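Local coordinates for protein nucleoside hydrolase, putative (Trypanosoma brucei, PDB 3FZ0) that is a putative member of the nucleoside hydrolase family and holds a calcium ion, at residues V39-V44 with R68-P73. The protein carries 2 engineered substitutions. Numbering follows the deposited sequence. Where two conformers were deposited one is given.
Sequences VVWGNV and RGAEGP
The indole of W41 lies flat over the backbone of G72 and P73, and this overlap makes up much of the contact between two loops that leave the same end of neighbouring parallel strands. The side chain starts at CB, which rests 3.4 Å from E71 O. From there CG turns into the crowded position between the backbone N and the carbonyl carbon (chi1 75°), and with chi2 at -82° the ring is laid along the 68-73 chain. At the edge, CD1 meets A70 O in the ring plane at 3.2 Å. The same A70 O accepts a hydrogen bond from W41 N, 3.1 Å long and nearly along the C=O axis, so one carbonyl fixes the backbone and borders the ring. Next, G72 lays its CA hydrogens against the five-membered ring, CA lying 3.6 Å from the centroid and only 9° off the normal, a CH-pi contact; the bare alpha carbon leaves room for P73 CD beside it. NE1 comes close to G72 O, but the geometry is unsuited to a hydrogen bond; its bond goes to T138 OG1. Farther out, the P73 side chain runs across the line of W41, with CD and CG over the ring and CG 3.6 Å from CZ2. Tryptophan suits the place: its broad, flat indole covers G72 and P73 together while its N-H reaches T138.

Strand 32-39, helix 46-60 and strand 66-68 form a beta-alpha-beta unit at one edge of the main sheet. N139, in helix 138-146, bonds V39 O and A70 N, bridging both loops, and V39 packs on helix 46-60. Beyond W41, segment 39-44 approaches the calcium site, where N43 N bonds D14, a calcium ligand; P73 O meets R145 of a second subunit.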
loop_
_atom_site.group_PDB
_atom_site.type_symbol
_atom_site.label_atom_id
_atom_site.label_comp_id
_atom_site.label_asym_id
_atom_site.label_seq_id
_atom_site.Cartn_x
_atom_site.Cartn_y
_atom_site.Cartn_z
ATOM N N VAL B 39 -11.191 -27.775 8.479
ATOM C CA VAL B 39 -10.122 -27.821 7.479
ATOM C C VAL B 39 -10.082 -26.505 6.702
ATOM O O VAL B 39 -11.119 -25.966 6.296
ATOM C CB VAL B 39 -10.324 -29.054 6.549
ATOM C CG1 VAL B 39 -9.396 -29.001 5.340
ATOM C CG2 VAL B 39 -10.137 -30.316 7.361
ATOM N N VAL B 40 -8.874 -25.987 6.498
ATOM C CA VAL B 40 -8.729 -24.758 5.718
ATOM C C VAL B 40 -7.677 -25.000 4.644
ATOM O O VAL B 40 -6.821 -25.852 4.817
ATOM C CB VAL B 40 -8.405 -23.547 6.637
ATOM C CG1 VAL B 40 -7.057 -23.705 7.310
ATOM C CG2 VAL B 40 -8.505 -22.240 5.897
ATOM N N TRP B 41 -7.779 -24.266 3.529
ATOM C CA TRP B 41 -6.735 -24.222 2.487
ATOM C C TRP B 41 -5.405 -23.750 3.122
ATOM O O TRP B 41 -5.396 -23.220 4.240
ATOM C CB TRP B 41 -7.162 -23.285 1.358
ATOM C CG TRP B 41 -7.031 -21.863 1.739
ATOM C CD1 TRP B 41 -7.924 -21.112 2.466
ATOM C CD2 TRP B 41 -5.927 -20.998 1.457
ATOM N NE1 TRP B 41 -7.446 -19.854 2.645
ATOM C CE2 TRP B 41 -6.225 -19.744 2.030
ATOM C CE3 TRP B 41 -4.731 -21.149 0.747
ATOM C CZ2 TRP B 41 -5.361 -18.648 1.924
ATOM C CZ3 TRP B 41 -3.871 -20.050 0.641
ATOM C CH2 TRP B 41 -4.188 -18.824 1.228
ATOM N N GLY B 42 -4.289 -23.961 2.415
ATOM C CA GLY B 42 -2.968 -23.541 2.868
ATOM C C GLY B 42 -1.877 -24.318 2.145
ATOM O O GLY B 42 -1.595 -24.073 0.948
ATOM N N ASN B 43 -1.253 -25.263 2.844
ATOM C CA ASN B 43 -0.254 -26.099 2.194
ATOM C C ASN B 43 -0.799 -27.228 1.322
ATOM O O ASN B 43 -0.113 -27.710 0.413
ATOM C CB ASN B 43 0.809 -26.568 3.179
ATOM C CG ASN B 43 1.849 -25.466 3.462
ATOM O OD1 ASN B 43 2.398 -24.833 2.520
ATOM N ND2 ASN B 43 2.094 -25.205 4.746
ATOM N N VAL B 44 -2.046 -27.621 1.581
ATOM C CA VAL B 44 -2.785 -28.471 0.669
ATOM C C VAL B 44 -4.200 -27.973 0.490
ATOM O O VAL B 44 -4.757 -27.273 1.343
ATOM C CB VAL B 44 -2.796 -29.966 1.096
ATOM C CG1 VAL B 44 -1.337 -30.495 1.145
ATOM C CG2 VAL B 44 -3.526 -30.172 2.419
ATOM N N ARG B 68 -15.268 -29.265 5.897
ATOM C CA ARG B 68 -14.635 -28.524 4.794
ATOM C C ARG B 68 -14.824 -27.034 5.021
ATOM O O ARG B 68 -15.962 -26.571 5.213
ATOM C CB ARG B 68 -15.215 -28.935 3.425
ATOM C CG ARG B 68 -15.347 -30.462 3.224
ATOM C CD ARG B 68 -16.045 -30.895 1.911
ATOM N NE ARG B 68 -15.963 -32.354 1.720
ATOM C CZ ARG B 68 -14.968 -32.970 1.080
ATOM N NH1 ARG B 68 -13.978 -32.262 0.548
ATOM N NH2 ARG B 68 -14.956 -34.286 0.964
ATOM N N GLY B 69 -13.708 -26.299 4.979
ATOM C CA GLY B 69 -13.707 -24.854 5.121
ATOM C C GLY B 69 -13.363 -24.134 3.821
ATOM O O GLY B 69 -13.634 -24.644 2.732
ATOM N N ALA B 70 -12.786 -22.940 3.944
ATOM C CA ALA B 70 -12.520 -22.064 2.815
ATOM C C ALA B 70 -11.433 -22.613 1.903
ATOM O O ALA B 70 -10.414 -23.134 2.379
ATOM C CB ALA B 70 -12.123 -20.692 3.318
ATOM N N GLU B 71 -11.646 -22.485 0.599
ATOM C CA GLU B 71 -10.700 -22.985 -0.403
ATOM C C GLU B 71 -9.683 -21.926 -0.816
ATOM O O GLU B 71 -8.692 -22.221 -1.495
ATOM C CB GLU B 71 -11.451 -23.540 -1.622
ATOM C CG GLU B 71 -11.768 -25.019 -1.448
ATOM C CD GLU B 71 -12.894 -25.505 -2.316
ATOM O OE1 GLU B 71 -12.864 -25.245 -3.539
ATOM O OE2 GLU B 71 -13.825 -26.154 -1.778
ATOM N N GLY B 72 -9.914 -20.693 -0.382
ATOM C CA GLY B 72 -9.001 -19.602 -0.648
ATOM C C GLY B 72 -9.174 -18.504 0.381
ATOM O O GLY B 72 -10.025 -18.587 1.257
ATOM N N PRO B 73 -8.355 -17.465 0.291
ATOM C CA PRO B 73 -8.355 -16.387 1.268
ATOM C C PRO B 73 -9.721 -15.704 1.385
ATOM O O PRO B 73 -10.560 -15.763 0.457
ATOM C CB PRO B 73 -7.340 -15.378 0.707
ATOM C CG PRO B 73 -6.559 -16.092 -0.321
ATOM C CD PRO B 73 -7.374 -17.273 -0.788
#